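Local coordinates for demethylmenaquinone Methyltransferase (Thermus thermophilus, PDB 1J3L), which belongs to the Aldolase/RraA family and has a mixed alpha/beta fold, found here in an assembly of three chains, at residues A[95-99]-A[113-117]; A[24-28]-A[98-104]; A[47-51]-A[72-77]. Numbering follows the deposited sequence.

The three contacts lie in a tight cluster, with centres about 11 Å (interactions 1 and 2), 12 Å (1 and 3) and 14 Å (2 and 3) apart. Interactions 1 and 2 share Thr98 and Glu99 of helix 98-101, and Val95 CG2 packs on Leu101 CD1 at 3.5 Å. Interaction 3 precedes interaction 1 along the chain and is nested in the loop closed by interaction 2. It meets interaction 1 through two probable hydrogen bonds, Arg96 N to Leu73 O (2.9 Å) and Gly75 N to Asp97 OD2 (2.7 Å). The 72-77 turn into helix 75-83 is thus joined to the link between strand 94-95 and helix 98-101; interactions 1 and 2 also touch a second subunit.

Interaction 1: residues A[95-99]-A[113-117]; sequences VRDTE and ATPKK
The chain is extended at Val95-Arg96 and Ala113-Thr114, where a short parallel bridge pairs Val95 with Ala113, their CA atoms 4.8 Å apart and their side chains on the same face. Val95 O accepts Thr114 N at 2.9 Å and also receives a CA-H...O contact from Ala113 CA at 3.1 Å. Asp97, left-handed (phi/psi 69/39), then takes the N-cap position of helix 98-101. Arg96 (chi1 p, then extended) reaches along 113-117, where its NH1 donates to Pro115 O at 2.7 Å and Lys117 N lies over one face of the guanidinium. Arg96 NH2 stays 4.2 Å from Lys117 NZ, a like-charge approach offset by its salt bridge to Asp10 of the second subunit. Thr98 CG2 rests on Ala113 CB at 3.4 Å. The pairing of strands 94-95 and 112-113 thus leads into helix 98-101, with Phe25 against Val95 and Ala113 and with the Asp97 side chain hydrogen-bonded to Gly75 N at the start of helix 75-83.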
ATOM      1  N   VAL A  95      -5.184 -13.313   3.015  1.00 15.02           N
ATOM      2  CA  VAL A  95      -5.111 -14.099   4.247  1.00 19.48           C
ATOM      3  C   VAL A  95      -6.073 -13.460   5.265  1.00 22.15           C
ATOM      4  O   VAL A  95      -6.732 -12.473   4.937  1.00 21.10           O
ATOM      5  CB  VAL A  95      -3.658 -14.080   4.834  1.00 21.33           C
ATOM      6  CG1 VAL A  95      -2.657 -14.613   3.800  1.00  6.60           C
ATOM      7  CG2 VAL A  95      -3.276 -12.669   5.269  1.00 14.87           C
ATOM      8  N   ARG A  96      -6.185 -14.029   6.470  1.00 14.87           N
ATOM      9  CA  ARG A  96      -7.034 -13.441   7.513  1.00 16.74           C
ATOM     10  C   ARG A  96      -6.512 -13.723   8.934  1.00 21.89           C
ATOM     11  O   ARG A  96      -5.583 -14.504   9.113  1.00 13.90           O
ATOM     12  CB  ARG A  96      -8.498 -13.890   7.363  1.00 16.84           C
ATOM     13  CG  ARG A  96      -8.815 -15.323   7.726  1.00 15.30           C
ATOM     14  CD  ARG A  96     -10.289 -15.582   7.524  1.00 18.54           C
ATOM     15  NE  ARG A  96     -10.721 -16.816   8.174  1.00 20.44           N
ATOM     16  CZ  ARG A  96     -11.977 -17.069   8.520  1.00 24.98           C
ATOM     17  NH1 ARG A  96     -12.929 -16.169   8.275  1.00 16.36           N
ATOM     18  NH2 ARG A  96     -12.273 -18.208   9.132  1.00 18.91           N
ATOM     19  N   ASP A  97      -7.115 -13.085   9.936  1.00 27.49           N
ATOM     20  CA  ASP A  97      -6.701 -13.206  11.346  1.00 20.82           C
ATOM     21  C   ASP A  97      -5.349 -12.526  11.506  1.00 20.93           C
ATOM     22  O   ASP A  97      -4.476 -13.008  12.222  1.00 26.85           O
ATOM     23  CB  ASP A  97      -6.551 -14.662  11.810  1.00 19.17           C
ATOM     24  CG  ASP A  97      -7.788 -15.501  11.554  1.00 18.39           C
ATOM     25  OD1 ASP A  97      -8.911 -14.956  11.481  1.00 23.11           O
ATOM     26  OD2 ASP A  97      -7.624 -16.730  11.442  1.00 25.59           O
ATOM     27  N   THR A  98      -5.180 -11.403  10.831  1.00 19.62           N
ATOM     28  CA  THR A  98      -3.934 -10.666  10.899  1.00 18.03           C
ATOM     29  C   THR A  98      -3.344 -10.559  12.311  1.00 22.11           C
ATOM     30  O   THR A  98      -2.137 -10.712  12.479  1.00 20.25           O
ATOM     31  CB  THR A  98      -4.101  -9.263  10.297  1.00 14.62           C
ATOM     32  OG1 THR A  98      -5.298  -8.671  10.796  1.00 38.87           O
ATOM     33  CG2 THR A  98      -4.203  -9.344   8.793  1.00 27.48           C
ATOM     34  N   GLU A  99      -4.170 -10.298  13.323  1.00 19.54           N
ATOM     35  CA  GLU A  99      -3.633 -10.198  14.678  1.00 19.08           C
ATOM     36  C   GLU A  99      -2.940 -11.507  15.077  1.00 21.02           C
ATOM     37  O   GLU A  99      -1.900 -11.494  15.728  1.00 18.86           O
ATOM     38  CB  GLU A  99      -4.724  -9.866  15.709  1.00 23.00           C
ATOM     39  CG  GLU A  99      -4.125  -9.457  17.076  1.00 28.71           C
ATOM     40  CD  GLU A  99      -5.147  -9.328  18.196  1.00 39.35           C
ATOM     41  OE1 GLU A  99      -6.242  -8.765  17.964  1.00 37.00           O
ATOM     42  OE2 GLU A  99      -4.840  -9.781  19.323  1.00 37.89           O
ATOM     43  N   ALA A 113      -5.463  -8.640   3.660  1.00 10.42           N
ATOM     44  CA  ALA A 113      -6.246  -9.472   4.560  1.00 21.14           C
ATOM     45  C   ALA A 113      -7.708  -9.312   4.103  1.00 11.82           C
ATOM     46  O   ALA A 113      -8.078  -8.292   3.522  1.00 14.91           O
ATOM     47  CB  ALA A 113      -6.076  -9.001   6.018  1.00  8.17           C
ATOM     48  N   THR A 114      -8.527 -10.320   4.356  1.00 14.96           N
ATOM     49  CA  THR A 114      -9.936 -10.286   3.981  1.00 13.39           C
ATOM     50  C   THR A 114     -10.657 -11.170   5.003  1.00 18.05           C
ATOM     51  O   THR A 114     -10.077 -12.138   5.511  1.00 18.55           O
ATOM     52  CB  THR A 114     -10.143 -10.822   2.540  1.00 19.79           C
ATOM     53  OG1 THR A 114     -11.318 -10.235   1.971  1.00 21.50           O
ATOM     54  CG2 THR A 114     -10.296 -12.343   2.541  1.00 17.64           C
ATOM     55  N   PRO A 115     -11.929 -10.857   5.311  1.00 18.11           N
ATOM     56  CA  PRO A 115     -12.746 -11.598   6.285  1.00 21.45           C
ATOM     57  C   PRO A 115     -13.256 -12.999   5.965  1.00 22.46           C
ATOM     58  O   PRO A 115     -13.282 -13.860   6.845  1.00 23.27           O
ATOM     59  CB  PRO A 115     -13.917 -10.644   6.557  1.00 11.81           C
ATOM     60  CG  PRO A 115     -13.373  -9.291   6.197  1.00 21.90           C
ATOM     61  CD  PRO A 115     -12.611  -9.613   4.925  1.00 18.75           C
ATOM     62  N   LYS A 116     -13.689 -13.222   4.725  1.00 29.52           N
ATOM     63  CA  LYS A 116     -14.241 -14.521   4.339  1.00 26.83           C
ATOM     64  C   LYS A 116     -13.264 -15.667   4.199  1.00 27.09           C
ATOM     65  O   LYS A 116     -12.183 -15.517   3.634  1.00 31.40           O
ATOM     66  CB  LYS A 116     -15.031 -14.421   3.027  1.00 25.61           C
ATOM     67  CG  LYS A 116     -16.394 -13.801   3.166  1.00 47.52           C
ATOM     68  CD  LYS A 116     -17.322 -14.292   2.076  1.00 53.75           C
ATOM     69  CE  LYS A 116     -18.760 -13.921   2.397  1.00 66.42           C
ATOM     70  NZ  LYS A 116     -19.722 -14.493   1.418  1.00 76.61           N
ATOM     71  N   LYS A 117     -13.675 -16.825   4.703  1.00 22.35           N
ATOM     72  CA  LYS A 117     -12.870 -18.029   4.615  1.00 24.78           C
ATOM     73  C   LYS A 117     -13.028 -18.605   3.204  1.00 25.12           C
ATOM     74  O   LYS A 117     -14.012 -18.324   2.520  1.00 25.57           O
ATOM     75  CB  LYS A 117     -13.336 -19.041   5.662  1.00 23.79           C
ATOM     76  CG  LYS A 117     -14.756 -19.558   5.444  1.00 44.12           C
ATOM     77  CD  LYS A 117     -15.232 -20.313   6.669  1.00 50.81           C
ATOM     78  CE  LYS A 117     -14.197 -21.339   7.102  1.00 53.12           C
ATOM     79  NZ  LYS A 117     -14.377 -21.764   8.518  1.00 66.67           N
TER

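Interaction 2: residues A[24-28]-A[98-104]; sequences SFGGR and TEELREV
Helix 98-101 and the type I turn Leu101-Val104 that continues from it present their backbone to the loop 24-28, which links strands 23-24 and 31-39; Gly26 and Arg102 are closest at 4.5 Å between CA atoms. Thr98 opens the contact: its CG2 lies 3.3 Å from Phe25 CE1, and a water donates to both Thr98 O (2.5 Å) and Phe25 O (2.7 Å). Thr98 O also accepts Arg102 N at 3.1 Å, and Thr98 N is hydrogen-bonded to Asp148 of the second subunit. Leu101 (m, t) points toward the loop and sets CD1 3.9 Å from Phe25 CB; Phe25 has chi1 m, and its ring reaches on to Val95 and Ala113. Leu101 O accepts Val104 N at 3.1 Å, closing the turn, and faces Gly26 CA at 3.6 Å. Arg102 brings its CA to 3.1 Å from Phe25 O in a CA-H...O contact, while its side chain (t, p, t) folds back so that NH1 comes to 3.7 Å from Gly26 O. Val104 O accepts Gly27 N at 2.9 Å, the one direct hydrogen bond between the segments; a CB on Gly27 would clash with this carbonyl. The Val104 side chain packs on helix 75-83. The polar links are thus all between backbone atoms, one direct bond and one water bridge, while Phe25 and Leu101 supply an apolar part that continues toward strand 107-110.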
ATOM      1  N   SER A  24       3.467  -7.544   4.966  1.00 15.19           N
ATOM      2  CA  SER A  24       4.087  -8.535   5.821  1.00 20.19           C
ATOM      3  C   SER A  24       3.142  -8.778   6.993  1.00 16.33           C
ATOM      4  O   SER A  24       2.873  -7.877   7.782  1.00 35.40           O
ATOM      5  CB  SER A  24       5.447  -8.029   6.315  1.00 24.65           C
ATOM      6  OG  SER A  24       6.248  -9.094   6.789  1.00 31.76           O
ATOM      7  N   PHE A  25       2.640 -10.002   7.104  1.00 23.08           N
ATOM      8  CA  PHE A  25       1.710 -10.348   8.171  1.00 22.50           C
ATOM      9  C   PHE A  25       2.316 -11.274   9.236  1.00 18.30           C
ATOM     10  O   PHE A  25       1.794 -11.372  10.346  1.00 21.33           O
ATOM     11  CB  PHE A  25       0.462 -11.028   7.578  1.00 18.43           C
ATOM     12  CG  PHE A  25      -0.381 -10.133   6.704  1.00 22.45           C
ATOM     13  CD1 PHE A  25      -1.274  -9.230   7.262  1.00 19.79           C
ATOM     14  CD2 PHE A  25      -0.310 -10.231   5.318  1.00 26.81           C
ATOM     15  CE1 PHE A  25      -2.093  -8.443   6.451  1.00 25.47           C
ATOM     16  CE2 PHE A  25      -1.117  -9.454   4.501  1.00 19.31           C
ATOM     17  CZ  PHE A  25      -2.016  -8.553   5.066  1.00 15.21           C
ATOM     18  N   GLY A  26       3.404 -11.958   8.895  1.00 18.80           N
ATOM     19  CA  GLY A  26       4.027 -12.880   9.836  1.00 11.59           C
ATOM     20  C   GLY A  26       4.946 -12.226  10.849  1.00 11.29           C
ATOM     21  O   GLY A  26       5.189 -11.024  10.797  1.00 22.74           O
ATOM     22  N   GLY A  27       5.456 -13.022  11.782  1.00 21.74           N
ATOM     23  CA  GLY A  27       6.355 -12.492  12.795  1.00 21.50           C
ATOM     24  C   GLY A  27       7.775 -12.314  12.279  1.00 24.70           C
ATOM     25  O   GLY A  27       8.608 -11.716  12.957  1.00 27.60           O
ATOM     26  N   ARG A  28       8.062 -12.837  11.087  1.00 32.37           N
ATOM     27  CA  ARG A  28       9.400 -12.701  10.501  1.00 29.14           C
ATOM     28  C   ARG A  28       9.344 -11.810   9.267  1.00 28.39           C
ATOM     29  O   ARG A  28       8.609 -12.104   8.322  1.00 31.82           O
ATOM     30  CB  ARG A  28       9.972 -14.061  10.076  1.00 22.97           C
ATOM     31  CG  ARG A  28      10.071 -15.104  11.172  1.00 28.63           C
ATOM     32  CD  ARG A  28      11.116 -14.783  12.223  1.00 30.88           C
ATOM     33  NE  ARG A  28      11.175 -15.858  13.213  1.00 47.52           N
ATOM     34  CZ  ARG A  28      11.934 -15.846  14.305  1.00 43.74           C
ATOM     35  NH1 ARG A  28      12.722 -14.809  14.570  1.00 44.71           N
ATOM     36  NH2 ARG A  28      11.896 -16.874  15.144  1.00 46.22           N
ATOM     37  N   THR A  98      -5.180 -11.403  10.831  1.00 19.62           N
ATOM     38  CA  THR A  98      -3.934 -10.666  10.899  1.00 18.03           C
ATOM     39  C   THR A  98      -3.344 -10.559  12.311  1.00 22.11           C
ATOM     40  O   THR A  98      -2.137 -10.712  12.479  1.00 20.25           O
ATOM     41  CB  THR A  98      -4.101  -9.263  10.297  1.00 14.62           C
ATOM     42  OG1 THR A  98      -5.298  -8.671  10.796  1.00 38.87           O
ATOM     43  CG2 THR A  98      -4.203  -9.344   8.793  1.00 27.48           C
ATOM     44  N   GLU A  99      -4.170 -10.298  13.323  1.00 19.54           N
ATOM     45  CA  GLU A  99      -3.633 -10.198  14.678  1.00 19.08           C
ATOM     46  C   GLU A  99      -2.940 -11.507  15.077  1.00 21.02           C
ATOM     47  O   GLU A  99      -1.900 -11.494  15.728  1.00 18.86           O
ATOM     48  CB  GLU A  99      -4.724  -9.866  15.709  1.00 23.00           C
ATOM     49  CG  GLU A  99      -4.125  -9.457  17.076  1.00 28.71           C
ATOM     50  CD  GLU A  99      -5.147  -9.328  18.196  1.00 39.35           C
ATOM     51  OE1 GLU A  99      -6.242  -8.765  17.964  1.00 37.00           O
ATOM     52  OE2 GLU A  99      -4.840  -9.781  19.323  1.00 37.89           O
ATOM     53  N   GLU A 100      -3.514 -12.640  14.685  1.00 19.11           N
ATOM     54  CA  GLU A 100      -2.904 -13.930  15.001  1.00 24.67           C
ATOM     55  C   GLU A 100      -1.673 -14.252  14.131  1.00 23.86           C
ATOM     56  O   GLU A 100      -0.700 -14.832  14.615  1.00 23.55           O
ATOM     57  CB  GLU A 100      -3.939 -15.055  14.871  1.00 21.29           C
ATOM     58  CG  GLU A 100      -5.002 -15.064  15.964  1.00 21.71           C
ATOM     59  CD  GLU A 100      -6.126 -16.044  15.658  1.00 35.03           C
ATOM     60  OE1 GLU A 100      -5.824 -17.166  15.194  1.00 26.77           O
ATOM     61  OE2 GLU A 100      -7.305 -15.700  15.886  1.00 38.05           O
ATOM     62  N   LEU A 101      -1.709 -13.869  12.859  1.00 17.13           N
ATOM     63  CA  LEU A 101      -0.589 -14.148  11.967  1.00 21.55           C
ATOM     64  C   LEU A 101       0.696 -13.490  12.466  1.00 27.40           C
ATOM     65  O   LEU A 101       1.773 -14.097  12.419  1.00 20.13           O
ATOM     66  CB  LEU A 101      -0.901 -13.657  10.543  1.00 11.04           C
ATOM     67  CG  LEU A 101      -2.133 -14.245   9.832  1.00 20.10           C
ATOM     68  CD1 LEU A 101      -2.212 -13.667   8.431  1.00 19.82           C
ATOM     69  CD2 LEU A 101      -2.067 -15.781   9.765  1.00  3.78           C
ATOM     70  N   ARG A 102       0.561 -12.255  12.951  1.00 22.83           N
ATOM     71  CA  ARG A 102       1.682 -11.456  13.447  1.00 21.66           C
ATOM     72  C   ARG A 102       2.458 -12.125  14.579  1.00 21.32           C
ATOM     73  O   ARG A 102       3.645 -11.876  14.762  1.00 16.64           O
ATOM     74  CB  ARG A 102       1.173 -10.099  13.938  1.00 21.28           C
ATOM     75  CG  ARG A 102       2.265  -9.121  14.306  1.00 29.01           C
ATOM     76  CD  ARG A 102       2.869  -8.484  13.053  1.00 37.83           C
ATOM     77  NE  ARG A 102       3.994  -7.609  13.366  1.00 39.21           N
ATOM     78  CZ  ARG A 102       5.154  -8.037  13.854  1.00 54.59           C
ATOM     79  NH1 ARG A 102       5.345  -9.334  14.080  1.00 51.11           N
ATOM     80  NH2 ARG A 102       6.123  -7.170  14.126  1.00 40.77           N
ATOM     81  N   GLU A 103       1.771 -12.976  15.327  1.00 10.25           N
ATOM     82  CA  GLU A 103       2.359 -13.671  16.463  1.00 30.52           C
ATOM     83  C   GLU A 103       3.057 -14.996  16.163  1.00 26.66           C
ATOM     84  O   GLU A 103       3.622 -15.602  17.069  1.00 14.63           O
ATOM     85  CB  GLU A 103       1.273 -13.888  17.524  1.00 21.58           C
ATOM     86  CG  GLU A 103       0.883 -12.597  18.208  1.00 23.93           C
ATOM     87  CD  GLU A 103      -0.311 -12.743  19.122  1.00 27.07           C
ATOM     88  OE1 GLU A 103      -0.347 -13.700  19.925  1.00 31.26           O
ATOM     89  OE2 GLU A 103      -1.210 -11.884  19.038  1.00 32.09           O
ATOM     90  N   VAL A 104       3.007 -15.446  14.910  1.00 22.75           N
ATOM     91  CA  VAL A 104       3.640 -16.708  14.521  1.00 23.87           C
ATOM     92  C   VAL A 104       5.020 -16.388  13.957  1.00 25.05           C
ATOM     93  O   VAL A 104       5.148 -15.586  13.030  1.00 18.09           O
ATOM     94  CB  VAL A 104       2.801 -17.450  13.453  1.00 23.42           C
ATOM     95  CG1 VAL A 104       3.414 -18.818  13.156  1.00 20.96           C
ATOM     96  CG2 VAL A 104       1.362 -17.593  13.932  1.00 17.36           C
TER
HETATM   97  O   HOH W   1      -0.584 -10.062  10.605  1.00 25.60           O

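Interaction 3: residues A[47-51]-A[72-77]; sequences VRKVL and LLGGNL
Val47 and Leu51, one helical turn apart and joined by Leu51 N to Val47 O at 3.1 Å, face the start of helix 75-83. Val47 (t) points toward it, placing CG1 3.6 Å from Leu77 CD1 and 3.7 Å from Leu72 O; the Val47 and Leu72 CA atoms are 7.3 Å apart. Arg48 follows, its CA 6.5 Å from that of Leu77. Its side chain (t, t, m) reaches toward the first turn of helix 75-83, with Leu77 CD2 over one face of the guanidinium, 3.6 Å from CZ, and Asn76 CB at its edge, 4.1 Å from NH2. Leu51 (m, t) completes the contact with CD1 4.0 Å from Leu73 CD1 and 3.9 Å from Leu77 O. Val47, Arg48 and Leu51 thus all touch Leu77 (m, t). Helices 45-51 and 75-83 belong to successive beta-alpha-beta crossovers joining parallel strands 31-39, 58-63 and 88-92 and pack side by side over the sheet, Val47 on Leu38 and Leu51 on Leu60; Leu72, just ahead of helix 75-83, touches Val62.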
ATOM      1  N   VAL A  47      -4.044 -26.068   0.707  1.00 20.97           N
ATOM      2  CA  VAL A  47      -3.088 -25.341   1.537  1.00 19.15           C
ATOM      3  C   VAL A  47      -2.883 -26.085   2.843  1.00 27.78           C
ATOM      4  O   VAL A  47      -1.761 -26.198   3.340  1.00 37.44           O
ATOM      5  CB  VAL A  47      -3.565 -23.909   1.870  1.00 27.93           C
ATOM      6  CG1 VAL A  47      -2.595 -23.254   2.862  1.00 26.39           C
ATOM      7  CG2 VAL A  47      -3.656 -23.080   0.597  1.00 20.35           C
ATOM      8  N   ARG A  48      -3.976 -26.590   3.400  1.00 26.21           N
ATOM      9  CA  ARG A  48      -3.902 -27.328   4.647  1.00 24.48           C
ATOM     10  C   ARG A  48      -3.152 -28.646   4.458  1.00 24.07           C
ATOM     11  O   ARG A  48      -2.274 -28.976   5.252  1.00 23.62           O
ATOM     12  CB  ARG A  48      -5.308 -27.590   5.195  1.00 20.46           C
ATOM     13  CG  ARG A  48      -5.308 -28.434   6.461  1.00 30.65           C
ATOM     14  CD  ARG A  48      -6.700 -28.536   7.077  1.00 37.65           C
ATOM     15  NE  ARG A  48      -7.059 -27.349   7.856  1.00 40.74           N
ATOM     16  CZ  ARG A  48      -6.466 -26.988   8.990  1.00 39.68           C
ATOM     17  NH1 ARG A  48      -5.477 -27.718   9.495  1.00 40.23           N
ATOM     18  NH2 ARG A  48      -6.866 -25.895   9.623  1.00 40.50           N
ATOM     19  N   LYS A  49      -3.484 -29.381   3.397  1.00 22.59           N
ATOM     20  CA  LYS A  49      -2.837 -30.664   3.116  1.00 24.50           C
ATOM     21  C   LYS A  49      -1.322 -30.525   2.929  1.00 29.67           C
ATOM     22  O   LYS A  49      -0.541 -31.253   3.543  1.00 28.91           O
ATOM     23  CB  LYS A  49      -3.444 -31.302   1.865  1.00 36.50           C
ATOM     24  CG  LYS A  49      -3.278 -32.817   1.823  1.00 43.44           C
ATOM     25  CD  LYS A  49      -3.799 -33.408   0.527  1.00 38.02           C
ATOM     26  CE  LYS A  49      -3.719 -34.927   0.547  1.00 46.77           C
ATOM     27  NZ  LYS A  49      -2.334 -35.394   0.834  1.00 52.36           N
ATOM     28  N   VAL A  50      -0.909 -29.582   2.088  1.00 26.38           N
ATOM     29  CA  VAL A  50       0.507 -29.355   1.831  1.00 29.82           C
ATOM     30  C   VAL A  50       1.301 -28.837   3.042  1.00 25.42           C
ATOM     31  O   VAL A  50       2.417 -29.291   3.282  1.00 31.78           O
ATOM     32  CB  VAL A  50       0.701 -28.384   0.629  1.00 38.86           C
ATOM     33  CG1 VAL A  50       2.185 -28.056   0.440  1.00 29.20           C
ATOM     34  CG2 VAL A  50       0.139 -29.022  -0.649  1.00 40.35           C
ATOM     35  N   LEU A  51       0.744 -27.903   3.811  1.00 26.51           N
ATOM     36  CA  LEU A  51       1.476 -27.380   4.965  1.00 28.92           C
ATOM     37  C   LEU A  51       1.623 -28.420   6.065  1.00 28.36           C
ATOM     38  O   LEU A  51       2.368 -28.219   7.023  1.00 36.38           O
ATOM     39  CB  LEU A  51       0.797 -26.133   5.528  1.00 18.73           C
ATOM     40  CG  LEU A  51       1.017 -24.806   4.794  1.00 22.18           C
ATOM     41  CD1 LEU A  51       0.213 -23.727   5.470  1.00 32.81           C
ATOM     42  CD2 LEU A  51       2.482 -24.432   4.807  1.00 32.60           C
ATOM     43  N   LEU A  72      -6.757 -17.473   2.049  1.00 24.86           N
ATOM     44  CA  LEU A  72      -6.167 -18.772   1.765  1.00 26.09           C
ATOM     45  C   LEU A  72      -5.441 -19.285   2.994  1.00 25.23           C
ATOM     46  O   LEU A  72      -5.082 -20.462   3.074  1.00 24.29           O
ATOM     47  CB  LEU A  72      -5.203 -18.672   0.585  1.00 20.74           C
ATOM     48  CG  LEU A  72      -5.909 -18.266  -0.705  1.00 21.75           C
ATOM     49  CD1 LEU A  72      -4.937 -18.217  -1.850  1.00 24.25           C
ATOM     50  CD2 LEU A  72      -7.014 -19.262  -0.990  1.00 25.22           C
ATOM     51  N   LEU A  73      -5.236 -18.409   3.969  1.00 22.65           N
ATOM     52  CA  LEU A  73      -4.551 -18.822   5.182  1.00 18.69           C
ATOM     53  C   LEU A  73      -5.007 -17.977   6.366  1.00 23.04           C
ATOM     54  O   LEU A  73      -5.117 -16.753   6.273  1.00 21.69           O
ATOM     55  CB  LEU A  73      -3.039 -18.722   4.965  1.00 25.27           C
ATOM     56  CG  LEU A  73      -2.145 -19.578   5.855  1.00 38.81           C
ATOM     57  CD1 LEU A  73      -0.831 -19.848   5.153  1.00 39.12           C
ATOM     58  CD2 LEU A  73      -1.925 -18.878   7.172  1.00 57.53           C
ATOM     59  N   GLY A  74      -5.312 -18.654   7.469  1.00 23.64           N
ATOM     60  CA  GLY A  74      -5.750 -17.967   8.664  1.00 13.24           C
ATOM     61  C   GLY A  74      -4.810 -18.240   9.813  1.00 19.84           C
ATOM     62  O   GLY A  74      -3.687 -18.720   9.617  1.00 18.11           O
ATOM     63  N   GLY A  75      -5.259 -17.921  11.022  1.00 21.10           N
ATOM     64  CA  GLY A  75      -4.432 -18.149  12.184  1.00 18.83           C
ATOM     65  C   GLY A  75      -4.051 -19.608  12.355  1.00 26.72           C
ATOM     66  O   GLY A  75      -2.911 -19.914  12.693  1.00 30.71           O
ATOM     67  N   ASN A  76      -4.999 -20.510  12.120  1.00 34.84           N
ATOM     68  CA  ASN A  76      -4.750 -21.941  12.273  1.00 28.67           C
ATOM     69  C   ASN A  76      -3.664 -22.474  11.349  1.00 20.71           C
ATOM     70  O   ASN A  76      -2.743 -23.149  11.799  1.00 18.92           O
ATOM     71  CB  ASN A  76      -6.038 -22.745  12.048  1.00 31.69           C
ATOM     72  CG  ASN A  76      -7.110 -22.448  13.086  1.00 41.14           C
ATOM     73  OD1 ASN A  76      -6.823 -22.314  14.275  1.00 52.24           O
ATOM     74  ND2 ASN A  76      -8.358 -22.363  12.639  1.00 52.54           N
ATOM     75  N   LEU A  77      -3.782 -22.193  10.057  1.00 21.62           N
ATOM     76  CA  LEU A  77      -2.782 -22.670   9.109  1.00 26.41           C
ATOM     77  C   LEU A  77      -1.418 -22.046   9.362  1.00 26.56           C
ATOM     78  O   LEU A  77      -0.390 -22.697   9.198  1.00 29.52           O
ATOM     79  CB  LEU A  77      -3.230 -22.408   7.669  1.00 17.66           C
ATOM     80  CG  LEU A  77      -4.390 -23.297   7.200  1.00 27.37           C
ATOM     81  CD1 LEU A  77      -4.679 -23.021   5.738  1.00 16.77           C
ATOM     82  CD2 LEU A  77      -4.039 -24.783   7.390  1.00 18.08           C
TER